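Local coordinates for CBS domain containing membrane protein (Sphaerobacter thermophilus, PDB 4ESY) that is a membrane protein of unestablished function whose C-terminal part, a pair of CBS domains, probably has a regulatory, perhaps nucleotide-sensing, role, at residues G59-I64 / T112-T117; G135-P140 / V151-L156; S74-I79 / E96-T101; A118-S123 / V141-V146. One frame throughout, in Å; residues are numbered along the deposited sequence.

Contact 1 (G59-I64 / T112-T117)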
loop_
_atom_site.group_PDB
_atom_site.type_symbol
_atom_site.label_atom_id
_atom_site.label_comp_id
_atom_site.label_asym_id
_atom_site.label_seq_id
_atom_site.Cartn_x
_atom_site.Cartn_y
_atom_site.Cartn_z
ATOM N N GLY B 59 4.224 4.857 26.277
ATOM C CA GLY B 59 3.211 4.375 25.359
ATOM C C GLY B 59 2.311 5.407 24.692
ATOM O O GLY B 59 1.401 5.033 23.992
ATOM N N HIS B 60 2.563 6.694 24.895
ATOM C CA HIS B 60 1.785 7.726 24.216
ATOM C C HIS B 60 2.292 7.958 22.789
ATOM O O HIS B 60 3.496 7.943 22.549
ATOM C CB HIS B 60 1.906 9.042 24.966
ATOM C CG HIS B 60 1.634 8.912 26.425
ATOM N ND1 HIS B 60 0.376 8.641 26.920
ATOM C CD2 HIS B 60 2.456 9.007 27.498
ATOM C CE1 HIS B 60 0.435 8.577 28.240
ATOM N NE2 HIS B 60 1.689 8.786 28.616
ATOM N N LEU B 61 1.381 8.224 21.862
ATOM C CA LEU B 61 1.756 8.467 20.455
ATOM C C LEU B 61 2.638 9.717 20.353
ATOM O O LEU B 61 2.288 10.740 20.882
ATOM C CB LEU B 61 0.489 8.725 19.637
ATOM C CG LEU B 61 0.672 8.950 18.154
ATOM C CD1 LEU B 61 1.179 7.672 17.506
ATOM C CD2 LEU B 61 -0.665 9.370 17.540
ATOM N N VAL B 62 3.752 9.645 19.646
ATOM C CA VAL B 62 4.552 10.824 19.417
ATOM C C VAL B 62 4.833 11.029 17.907
ATOM O O VAL B 62 5.286 12.081 17.505
ATOM C CB VAL B 62 5.919 10.827 20.196
ATOM C CG1 VAL B 62 5.697 10.995 21.704
ATOM C CG2 VAL B 62 6.785 9.587 19.842
ATOM N N GLY B 63 4.529 10.037 17.077
ATOM C CA GLY B 63 4.841 10.179 15.672
ATOM C C GLY B 63 4.392 8.952 14.908
ATOM O O GLY B 63 3.777 8.048 15.484
ATOM N N ILE B 64 4.659 8.982 13.614
ATOM C CA ILE B 64 4.393 7.893 12.679
ATOM C C ILE B 64 5.668 7.645 11.883
ATOM O O ILE B 64 6.375 8.588 11.536
ATOM C CB ILE B 64 3.371 8.308 11.669
ATOM C CG1 ILE B 64 2.151 8.847 12.391
ATOM C CG2 ILE B 64 2.996 7.110 10.761
ATOM C CD1 ILE B 64 1.427 7.769 13.144
ATOM N N THR B 112 7.447 11.194 11.306
ATOM C CA THR B 112 6.691 12.419 11.061
ATOM C C THR B 112 5.618 12.635 12.137
ATOM O O THR B 112 5.223 11.701 12.845
ATOM C CB THR B 112 6.047 12.430 9.660
ATOM O OG1 THR B 112 5.201 11.292 9.523
ATOM C CG2 THR B 112 7.104 12.366 8.565
ATOM N N GLN B 113 5.167 13.877 12.231
ATOM C CA GLN B 113 4.048 14.257 13.062
ATOM C C GLN B 113 2.766 14.070 12.282
ATOM O O GLN B 113 2.683 14.439 11.109
ATOM C CB GLN B 113 4.211 15.717 13.470
ATOM C CG GLN B 113 5.339 15.860 14.423
ATOM C CD GLN B 113 5.230 14.807 15.499
ATOM O OE1 GLN B 113 4.248 14.775 16.244
ATOM N NE2 GLN B 113 6.213 13.928 15.576
ATOM N N PRO B 114 1.756 13.482 12.925
ATOM C CA PRO B 114 0.466 13.339 12.227
ATOM C C PRO B 114 -0.321 14.648 12.329
ATOM O O PRO B 114 -0.429 15.224 13.416
ATOM C CB PRO B 114 -0.237 12.232 13.014
ATOM C CG PRO B 114 0.315 12.402 14.452
ATOM C CD PRO B 114 1.741 12.922 14.292
ATOM N N VAL B 115 -0.837 15.127 11.203
ATOM C CA VAL B 115 -1.608 16.359 11.214
ATOM C C VAL B 115 -2.957 16.107 11.879
ATOM O O VAL B 115 -3.486 16.973 12.578
ATOM C CB VAL B 115 -1.795 16.951 9.794
ATOM C CG1 VAL B 115 -0.481 17.557 9.291
ATOM C CG2 VAL B 115 -2.301 15.890 8.824
ATOM N N VAL B 116 -3.514 14.913 11.689
ATOM C CA VAL B 116 -4.781 14.614 12.332
ATOM C C VAL B 116 -4.817 13.232 12.952
ATOM O O VAL B 116 -4.148 12.300 12.483
ATOM C CB VAL B 116 -5.967 14.804 11.351
ATOM C CG1 VAL B 116 -6.190 13.552 10.532
ATOM C CG2 VAL B 116 -7.228 15.184 12.118
ATOM N N THR B 117 -5.562 13.098 14.037
ATOM C CA THR B 117 -5.796 11.771 14.581
ATOM C C THR B 117 -7.305 11.471 14.666
ATOM O O THR B 117 -8.147 12.388 14.656
ATOM C CB THR B 117 -5.150 11.590 15.974
ATOM O OG1 THR B 117 -5.883 12.362 16.932
ATOM C CG2 THR B 117 -3.694 12.046 15.976
HETATM O O HOH W 1 5.623 9.104 8.490
#

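Contact 2 (G135-P140 / V151-L156)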
loop_
_atom_site.group_PDB
_atom_site.type_symbol
_atom_site.label_atom_id
_atom_site.label_comp_id
_atom_site.label_asym_id
_atom_site.label_seq_id
_atom_site.Cartn_x
_atom_site.Cartn_y
_atom_site.Cartn_z
ATOM N N GLY B 135 -5.756 15.848 2.390
ATOM C CA GLY B 135 -5.077 15.122 1.323
ATOM C C GLY B 135 -3.942 14.248 1.819
ATOM O O GLY B 135 -2.831 14.302 1.276
ATOM N N ILE B 136 -4.213 13.462 2.864
ATOM C CA ILE B 136 -3.190 12.613 3.457
ATOM C C ILE B 136 -3.477 11.160 3.176
ATOM O O ILE B 136 -4.536 10.829 2.668
ATOM C CB ILE B 136 -3.063 12.848 4.971
ATOM C CG1 ILE B 136 -4.409 12.652 5.661
ATOM C CG2 ILE B 136 -2.542 14.253 5.231
ATOM C CD1 ILE B 136 -4.416 13.147 7.083
ATOM N N HIS B 137 -2.527 10.288 3.500
ATOM C CA HIS B 137 -2.660 8.867 3.184
ATOM C C HIS B 137 -2.800 7.946 4.396
ATOM O O HIS B 137 -3.081 6.739 4.235
ATOM C CB HIS B 137 -1.488 8.398 2.336
ATOM C CG HIS B 137 -1.389 9.094 1.013
ATOM N ND1 HIS B 137 -2.195 8.769 -0.061
ATOM C CD2 HIS B 137 -0.596 10.110 0.599
ATOM C CE1 HIS B 137 -1.893 9.551 -1.082
ATOM N NE2 HIS B 137 -0.924 10.371 -0.709
ATOM N N ARG B 138 -2.614 8.500 5.592
ATOM C CA ARG B 138 -2.601 7.686 6.806
ATOM C C ARG B 138 -3.101 8.508 7.964
ATOM O O ARG B 138 -2.676 9.640 8.112
ATOM C CB ARG B 138 -1.164 7.320 7.164
ATOM C CG ARG B 138 -0.702 5.993 6.655
ATOM C CD ARG B 138 0.789 5.843 6.925
ATOM N NE ARG B 138 1.590 6.628 6.004
ATOM C CZ ARG B 138 2.067 6.160 4.853
ATOM N NH1 ARG B 138 1.813 4.907 4.489
ATOM N NH2 ARG B 138 2.801 6.942 4.072
ATOM N N ILE B 139 -3.934 7.923 8.822
ATOM C CA ILE B 139 -4.378 8.611 10.029
ATOM C C ILE B 139 -4.351 7.652 11.197
ATOM O O ILE B 139 -5.032 6.620 11.144
ATOM C CB ILE B 139 -5.823 9.126 9.873
ATOM C CG1 ILE B 139 -5.862 10.246 8.816
ATOM C CG2 ILE B 139 -6.380 9.633 11.240
ATOM C CD1 ILE B 139 -7.278 10.680 8.383
ATOM N N PRO B 140 -3.627 8.013 12.267
ATOM C CA PRO B 140 -3.555 7.225 13.495
ATOM C C PRO B 140 -4.882 7.254 14.294
ATOM O O PRO B 140 -5.580 8.261 14.324
ATOM C CB PRO B 140 -2.383 7.871 14.280
ATOM C CG PRO B 140 -2.320 9.269 13.791
ATOM C CD PRO B 140 -2.798 9.235 12.341
ATOM N N VAL B 151 -5.159 4.003 10.042
ATOM C CA VAL B 151 -6.076 3.759 8.940
ATOM C C VAL B 151 -5.438 4.387 7.700
ATOM O O VAL B 151 -4.984 5.538 7.732
ATOM C CB VAL B 151 -7.456 4.375 9.217
ATOM C CG1 VAL B 151 -8.319 4.425 7.919
ATOM C CG2 VAL B 151 -8.153 3.602 10.331
ATOM N N THR B 152 -5.320 3.605 6.636
ATOM C CA THR B 152 -4.722 4.119 5.409
ATOM C C THR B 152 -5.784 4.371 4.335
ATOM O O THR B 152 -6.915 3.904 4.429
ATOM C CB THR B 152 -3.718 3.123 4.827
ATOM O OG1 THR B 152 -4.425 1.922 4.491
ATOM C CG2 THR B 152 -2.648 2.792 5.870
ATOM N N ARG B 153 -5.376 5.068 3.287
ATOM C CA ARG B 153 -6.233 5.295 2.136
ATOM C C ARG B 153 -6.616 3.936 1.522
ATOM O O ARG B 153 -7.763 3.727 1.197
ATOM C CB ARG B 153 -5.535 6.226 1.139
ATOM C CG ARG B 153 -6.388 6.711 -0.004
ATOM C CD ARG B 153 -5.629 7.741 -0.849
ATOM N NE ARG B 153 -5.484 9.029 -0.156
ATOM C CZ ARG B 153 -6.267 10.091 -0.370
ATOM N NH1 ARG B 153 -7.250 10.025 -1.270
ATOM N NH2 ARG B 153 -6.062 11.227 0.296
ATOM N N ARG B 154 -5.668 3.001 1.422
ATOM C CA ARG B 154 -5.990 1.665 0.919
ATOM C C ARG B 154 -7.107 0.957 1.701
ATOM O O ARG B 154 -7.989 0.343 1.088
ATOM C CB ARG B 154 -4.752 0.752 0.874
ATOM C CG ARG B 154 -5.152 -0.724 0.625
ATOM C CD ARG B 154 -3.970 -1.711 0.499
ATOM N NE ARG B 154 -4.431 -3.076 0.215
ATOM C CZ ARG B 154 -3.641 -4.154 0.274
ATOM N NH1 ARG B 154 -2.357 -4.017 0.630
ATOM N NH2 ARG B 154 -4.127 -5.372 -0.000
ATOM N N ASP B 155 -7.042 1.004 3.038
ATOM C CA ASP B 155 -8.114 0.484 3.877
ATOM C C ASP B 155 -9.461 1.081 3.486
ATOM O O ASP B 155 -10.473 0.383 3.382
ATOM C CB ASP B 155 -7.892 0.812 5.370
ATOM C CG ASP B 155 -6.596 0.182 5.956
ATOM O OD1 ASP B 155 -6.191 -0.923 5.492
ATOM O OD2 ASP B 155 -5.992 0.801 6.891
ATOM N N LEU B 156 -9.493 2.380 3.310
ATOM C CA LEU B 156 -10.770 3.024 3.106
ATOM C C LEU B 156 -11.344 2.669 1.715
ATOM O O LEU B 156 -12.548 2.576 1.549
ATOM C CB LEU B 156 -10.643 4.537 3.284
ATOM C CG LEU B 156 -10.420 5.031 4.721
ATOM C CD1 LEU B 156 -10.483 6.546 4.725
ATOM C CD2 LEU B 156 -11.422 4.502 5.749
#

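Contact 3 (S74-I79 / E96-T101)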
loop_
_atom_site.group_PDB
_atom_site.type_symbol
_atom_site.label_atom_id
_atom_site.label_comp_id
_atom_site.label_asym_id
_atom_site.label_seq_id
_atom_site.Cartn_x
_atom_site.Cartn_y
_atom_site.Cartn_z
ATOM N N SER B 74 19.009 8.917 4.691
ATOM C CA SER B 74 19.837 8.414 3.592
ATOM C C SER B 74 20.056 6.914 3.602
ATOM O O SER B 74 21.087 6.446 3.129
ATOM C CB SER B 74 21.200 9.125 3.545
ATOM O OG SER B 74 21.012 10.513 3.427
ATOM N N ILE B 75 19.082 6.161 4.118
ATOM C CA ILE B 75 19.150 4.705 4.092
ATOM C C ILE B 75 17.953 4.195 3.284
ATOM O O ILE B 75 16.805 4.548 3.570
ATOM C CB ILE B 75 18.982 4.110 5.519
ATOM C CG1 ILE B 75 20.047 4.642 6.477
ATOM C CG2 ILE B 75 19.007 2.597 5.500
ATOM C CD1 ILE B 75 19.682 4.358 7.956
ATOM N N PRO B 76 18.215 3.341 2.283
ATOM C CA PRO B 76 17.094 2.762 1.554
ATOM C C PRO B 76 16.564 1.572 2.384
ATOM O O PRO B 76 17.306 0.635 2.702
ATOM C CB PRO B 76 17.750 2.272 0.250
ATOM C CG PRO B 76 19.153 1.883 0.675
ATOM C CD PRO B 76 19.508 2.737 1.898
ATOM N N PHE B 77 15.289 1.597 2.729
ATOM C CA PHE B 77 14.725 0.501 3.535
ATOM C C PHE B 77 15.020 -0.883 2.918
ATOM O O PHE B 77 15.164 -1.885 3.628
ATOM C CB PHE B 77 13.229 0.715 3.740
ATOM C CG PHE B 77 12.567 -0.364 4.568
ATOM C CD1 PHE B 77 12.401 -0.201 5.946
ATOM C CD2 PHE B 77 12.131 -1.525 3.982
ATOM C CE1 PHE B 77 11.779 -1.204 6.719
ATOM C CE2 PHE B 77 11.510 -2.545 4.760
ATOM C CZ PHE B 77 11.348 -2.368 6.123
ATOM N N TRP B 78 15.180 -0.932 1.600
ATOM C CA TRP B 78 15.347 -2.232 0.925
ATOM C C TRP B 78 16.598 -2.972 1.382
ATOM O O TRP B 78 16.669 -4.190 1.269
ATOM C CB TRP B 78 15.386 -2.070 -0.616
ATOM C CG TRP B 78 14.727 -3.223 -1.311
ATOM C CD1 TRP B 78 13.553 -3.830 -0.948
ATOM C CD2 TRP B 78 15.236 -3.964 -2.435
ATOM N NE1 TRP B 78 13.281 -4.874 -1.812
ATOM C CE2 TRP B 78 14.297 -4.975 -2.731
ATOM C CE3 TRP B 78 16.383 -3.853 -3.231
ATOM C CZ2 TRP B 78 14.478 -5.893 -3.785
ATOM C CZ3 TRP B 78 16.561 -4.751 -4.288
ATOM C CH2 TRP B 78 15.606 -5.753 -4.559
ATOM N N ILE B 79 17.576 -2.231 1.903
ATOM C CA ILE B 79 18.781 -2.848 2.414
ATOM C C ILE B 79 18.488 -3.928 3.473
ATOM O O ILE B 79 19.217 -4.930 3.580
ATOM C CB ILE B 79 19.760 -1.800 2.953
ATOM C CG1 ILE B 79 21.118 -2.419 3.048
ATOM C CG2 ILE B 79 19.328 -1.230 4.343
ATOM C CD1 ILE B 79 22.167 -1.416 3.280
ATOM N N GLU B 96 27.951 -1.716 4.199
ATOM C CA GLU B 96 28.200 -1.831 5.624
ATOM C C GLU B 96 28.017 -0.490 6.309
ATOM O O GLU B 96 27.495 -0.416 7.425
ATOM C CB GLU B 96 29.588 -2.393 5.911
ATOM C CG GLU B 96 29.544 -3.683 6.727
ATOM C CD GLU B 96 28.637 -3.615 7.981
ATOM O OE1 GLU B 96 27.810 -4.545 8.164
ATOM O OE2 GLU B 96 28.757 -2.659 8.794
ATOM N N HIS B 97 28.408 0.571 5.618
ATOM C CA HIS B 97 28.228 1.919 6.144
ATOM C C HIS B 97 26.738 2.288 6.325
ATOM O O HIS B 97 26.337 2.975 7.293
ATOM C CB HIS B 97 28.931 2.923 5.239
ATOM C CG HIS B 97 28.753 4.337 5.680
ATOM N ND1 HIS B 97 29.261 4.809 6.871
ATOM C CD2 HIS B 97 28.073 5.367 5.120
ATOM C CE1 HIS B 97 28.921 6.078 7.014
ATOM N NE2 HIS B 97 28.197 6.439 5.969
ATOM N N LEU B 98 25.916 1.834 5.386
ATOM C CA LEU B 98 24.477 1.982 5.526
ATOM C C LEU B 98 23.960 1.272 6.775
ATOM O O LEU B 98 23.200 1.846 7.552
ATOM C CB LEU B 98 23.766 1.470 4.267
ATOM C CG LEU B 98 24.057 2.302 3.020
ATOM C CD1 LEU B 98 23.298 1.726 1.814
ATOM C CD2 LEU B 98 23.695 3.777 3.269
ATOM N N PHE B 99 24.350 0.022 6.962
ATOM C CA PHE B 99 23.987 -0.698 8.185
ATOM C C PHE B 99 24.455 0.008 9.466
ATOM O O PHE B 99 23.707 0.053 10.458
ATOM C CB PHE B 99 24.489 -2.142 8.169
ATOM C CG PHE B 99 23.696 -3.048 7.273
ATOM C CD1 PHE B 99 22.309 -3.088 7.349
ATOM C CD2 PHE B 99 24.343 -3.847 6.325
ATOM C CE1 PHE B 99 21.565 -3.938 6.505
ATOM C CE2 PHE B 99 23.616 -4.700 5.475
ATOM C CZ PHE B 99 22.229 -4.749 5.565
ATOM N N GLU B 100 25.679 0.531 9.437
ATOM C CA GLU B 100 26.250 1.259 10.571
ATOM C C GLU B 100 25.343 2.455 10.922
ATOM O O GLU B 100 24.991 2.686 12.077
ATOM C CB GLU B 100 27.677 1.742 10.236
ATOM C CG GLU B 100 28.705 0.635 10.010
ATOM C CD GLU B 100 30.040 1.125 9.378
ATOM O OE1 GLU B 100 30.899 0.273 9.041
ATOM O OE2 GLU B 100 30.235 2.352 9.211
ATOM N N THR B 101 24.961 3.207 9.901
ATOM C CA THR B 101 24.093 4.356 10.066
ATOM C C THR B 101 22.740 3.948 10.658
ATOM O O THR B 101 22.208 4.645 11.514
ATOM C CB THR B 101 23.897 5.088 8.723
ATOM O OG1 THR B 101 25.162 5.635 8.306
ATOM C CG2 THR B 101 22.895 6.249 8.886
#

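Contact 4 (A118-S123 / V141-V146)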
loop_
_atom_site.group_PDB
_atom_site.type_symbol
_atom_site.label_atom_id
_atom_site.label_comp_id
_atom_site.label_asym_id
_atom_site.label_seq_id
_atom_site.Cartn_x
_atom_site.Cartn_y
_atom_site.Cartn_z
ATOM N N ALA B 118 -7.653 10.196 14.768
ATOM C CA ALA B 118 -9.049 9.808 14.975
ATOM C C ALA B 118 -9.226 9.034 16.286
ATOM O O ALA B 118 -8.239 8.548 16.874
ATOM C CB ALA B 118 -9.537 8.969 13.792
ATOM N N ALA B 119 -10.476 8.932 16.737
ATOM C CA ALA B 119 -10.862 8.084 17.872
ATOM C C ALA B 119 -11.651 6.886 17.329
ATOM O O ALA B 119 -12.265 6.986 16.273
ATOM C CB ALA B 119 -11.692 8.889 18.891
ATOM N N PRO B 120 -11.600 5.730 18.014
ATOM C CA PRO B 120 -12.240 4.521 17.464
ATOM C C PRO B 120 -13.779 4.593 17.335
ATOM O O PRO B 120 -14.408 3.825 16.584
ATOM C CB PRO B 120 -11.812 3.429 18.459
ATOM C CG PRO B 120 -11.486 4.157 19.715
ATOM C CD PRO B 120 -10.858 5.437 19.256
ATOM N N GLU B 121 -14.390 5.524 18.063
ATOM C CA GLU B 121 -15.822 5.694 17.959
ATOM C C GLU B 121 -16.232 6.621 16.810
ATOM O O GLU B 121 -17.406 6.780 16.572
ATOM C CB GLU B 121 -16.406 6.213 19.291
ATOM C CG GLU B 121 -16.095 7.682 19.567
ATOM C CD GLU B 121 -14.758 7.926 20.294
ATOM O OE1 GLU B 121 -13.861 7.041 20.290
ATOM O OE2 GLU B 121 -14.603 9.032 20.873
ATOM N N ASP B 122 -15.278 7.256 16.127
ATOM C CA ASP B 122 -15.589 8.085 14.947
ATOM C C ASP B 122 -16.058 7.208 13.756
ATOM O O ASP B 122 -15.737 6.025 13.660
ATOM C CB ASP B 122 -14.348 8.881 14.477
ATOM C CG ASP B 122 -13.884 9.980 15.470
ATOM O OD1 ASP B 122 -14.720 10.485 16.264
ATOM O OD2 ASP B 122 -12.666 10.361 15.408
ATOM N N SER B 123 -16.759 7.802 12.808
ATOM C CA SER B 123 -17.273 7.019 11.697
ATOM C C SER B 123 -16.287 6.928 10.540
ATOM O O SER B 123 -15.448 7.798 10.324
ATOM C CB SER B 123 -18.593 7.619 11.192
ATOM O OG SER B 123 -18.320 8.825 10.536
ATOM N N VAL B 141 -5.243 6.118 14.873
ATOM C CA VAL B 141 -6.431 6.019 15.717
ATOM C C VAL B 141 -5.928 5.884 17.142
ATOM O O VAL B 141 -5.058 5.072 17.435
ATOM C CB VAL B 141 -7.338 4.837 15.313
ATOM C CG1 VAL B 141 -8.650 4.872 16.090
ATOM C CG2 VAL B 141 -7.630 4.885 13.808
ATOM N N VAL B 142 -6.459 6.732 18.012
ATOM C CA VAL B 142 -6.037 6.824 19.388
ATOM C C VAL B 142 -7.237 6.671 20.286
ATOM O O VAL B 142 -8.279 7.264 20.029
ATOM C CB VAL B 142 -5.394 8.187 19.629
ATOM C CG1 VAL B 142 -5.138 8.410 21.107
ATOM C CG2 VAL B 142 -4.115 8.271 18.837
ATOM N N GLN B 143 -7.079 5.863 21.330
ATOM C CA GLN B 143 -8.109 5.598 22.323
ATOM C C GLN B 143 -7.456 5.820 23.695
ATOM O O GLN B 143 -6.636 5.011 24.142
ATOM C CB GLN B 143 -8.634 4.157 22.162
ATOM C CG GLN B 143 -9.721 3.720 23.187
ATOM C CD GLN B 143 -10.136 2.247 23.041
ATOM O OE1 GLN B 143 -9.707 1.543 22.120
ATOM N NE2 GLN B 143 -10.962 1.778 23.958
ATOM N N ASP B 144 -7.776 6.954 24.318
ATOM C CA ASP B 144 -7.203 7.372 25.610
ATOM C C ASP B 144 -5.691 7.628 25.564
ATOM O O ASP B 144 -4.965 7.180 26.453
ATOM C CB ASP B 144 -7.505 6.358 26.724
ATOM C CG ASP B 144 -8.980 5.965 26.800
ATOM O OD1 ASP B 144 -9.864 6.846 26.632
ATOM O OD2 ASP B 144 -9.249 4.760 27.037
ATOM N N GLY B 145 -5.212 8.339 24.546
ATOM C CA GLY B 145 -3.786 8.631 24.437
ATOM C C GLY B 145 -2.946 7.553 23.746
ATOM O O GLY B 145 -1.862 7.856 23.198
ATOM N N VAL B 146 -3.485 6.325 23.759
ATOM C CA VAL B 146 -2.869 5.099 23.238
ATOM C C VAL B 146 -3.274 4.758 21.814
ATOM O O VAL B 146 -4.487 4.603 21.533
ATOM C CB VAL B 146 -3.325 3.903 24.091
ATOM C CG1 VAL B 146 -2.837 2.598 23.517
ATOM C CG2 VAL B 146 -2.826 4.046 25.532
#

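Contact 1 (G59-I64 / T112-T117)
This is a backbone bridge between the two CBS sequences, made where strand 61-64 meets the loop after helix 107-110. I64 and T112 form a single antiparallel hydrogen-bonded pair. I64 N donates to T112 O at 2.9 Å. T112 N returns a bond to I64 O at 2.8 Å, nearly along the C=O axis. A water closes the same corner: it donates to I64 O and lies 2.5 Å from T112 OG1, which meets it from the crowded position between N and the carbonyl carbon (chi1 58°). Q113 starts away from the strand, but its chain bends at chi2 (-47°). NE2 then donates a hydrogen bond to V62 O at 2.8 Å; it lies in the carbonyl plane, with V62 O in the amide plane of Q113. G63 has no side chain, and its CA comes to 3.2 Å from T112 O. The P114 ring supplies apolar contact, with CB 4.2 Å from I64 CG1 and CG 4.4 Å from L61 CD2. On one side, V62 and G63 both face V54 of strand 53-55 in a classic beta bulge. P114 and T117 also pack on P140, and L61 on V142, so strand 138-143 lies close by.

Contact 2 (G135-P140 / V151-L156)
H137 and R153 cross obliquely, with the imidazole and guanidinium planes 64° apart. R153 leaves the start of its helix with CG anti to the backbone N and runs extended to CD. It then bends at chi3 (-72°), and CD passes 3.7 Å from H137 ND1. The bend carries the guanidinium past the ring to the backbone before it. There NH2 donates to I136 O at 2.8 Å; the carbonyl lies at the guanidinium edge, and the donor sits above the carbonyl plane. R153 N also donates to H137 O at 3.0 Å. One arginine thus grips two successive carbonyls of the loop leading into strand 138-143. Beyond them the strands pair in the antiparallel sense. I139 N donates to V151 O, and V151 N donates to I139 O in a nearly straight bond (175°). R138 and T152 share one face of the sheet, where R138 CG lies 3.8 Å from T152 CG2. I139 and V151 lie on the other face and pack against helix 124-134. T152 holds its hydroxyl between N and the carbonyl carbon, and OG1 accepts from D155 N at 3.1 Å. D155 OD2 in turn accepts from T152 N at 2.9 Å. The two residues form a capping box at the N-terminus of helix 153-157. G135, with positive phi, completes a Schellman motif that ends helix 124-134. A hairpin strand running into a helix through a threonine and an aspartate three residues on is typical of CBS domains. In relatives this motif often contacts bound nucleotides; here such a role remains an inference.

Contact 3 (S74-I79 / E96-T101)
I79 sets CG1 anti to its backbone N (chi1 -162°), and the chain stays extended, so CD1 reaches out to helix 92-102. F99 places CG anti to its carbonyl carbon, beside the backbone N (chi1 -75°), which turns the ring toward I79. The methyl I79 CD1 then sits over one ring face, 4.1 Å from the F99 centroid and 12° off the ring normal. This is a CH-pi contact. Behind the methyl, I79 CG1 lies 3.6 Å from F99 CZ. The same CD1 also presses on L98, at 3.4 Å from L98 CB, closer than usual for two carbons. L98 takes the same kind of first torsion as F99, and its two branches serve different partners. L98 CD1 lies 3.9 Å from P76 CD, where leucine and proline ring cross at about a right angle. L98 CD2 comes to 3.7 Å from S74 O. One turn further along the helix, T101 turns CG2 anti to its backbone N. That methyl meets I75 CD1 at 3.8 Å, the two side chains sliding past each other in opposite directions. T101 OG1 donates to H97 O at 3.1 Å, and T101 N uses the same acceptor. No hydrogen bond joins the two segments. The loop continues onto other surfaces: F77 packs on helix 37-46, and W78 makes backbone hydrogen bonds to the other protein chain. The arrangement is a loop-to-helix interface in the connection that runs from strand 61-64 to helix 107-110 of this CBS pair, far from the chain centre and beside the other protein chain.

Contact 4 (A118-S123 / V141-V146)
P120 sits against the edge of strand 138-143, and the torsions of V141 and Q143 shape the surface that receives it. V141 sets CG1 anti to its backbone N (chi1 -173°), which brings that methyl to 3.6 Å from P120 N. Q143 also sets CG anti to N and stays extended beyond it. Its chain crosses the proline at about a right angle, with CB 3.8 Å from P120 CG. P120 CD also comes to 3.3 Å from V142 O. V142 itself is held by its backbone: V142 N donates to A118 O at 2.8 Å, nearly along the C=O axis and almost straight at the hydrogen (168°). A118 O also receives a CA-H...O contact from V141. V142 O receives one from A119 CA at 3.5 Å. The loop also bonds within itself. D122, with CG anti to its carbonyl carbon (chi1 -67°), offers OD2 to A119 N at 2.9 Å, and the donor meets it from above the carboxylate plane. D122 N donates to A119 O, closing a type I turn through P120 and E121. S123 is the N-cap of helix 124-134, its side chain capping a backbone N. Across the contact, Q143 to V146 form a type I' turn that joins strands 138-143 and 146-152. An extended segment bridged to the hairpin and then turning into a helix is consistent with the CBS domain fold.

How the contacts relate
Contacts 1, 2 and 4 cluster round strand 138-143, with contact 2 nearest the chain centre. Contacts 2 and 4 share that strand, and P140 O and A118 N probably hydrogen-bond where they meet. Contact 1 touches contacts 2 and 4 by packing, and is the one of the four that pairs the two CBS sequences. Contact 3 stands apart, about 25 Å from contact 1 between centres. All four are partly buried. Contact 3, though outlying, has four buried residues and no exposed one among those touching. It has no hydrogen bond across the segments and rests on apolar and CH-pi packing. The other three rest on backbone hydrogen bonds, with an arginine added in contact 2, a glutamine in contact 1 and a proline in contact 4.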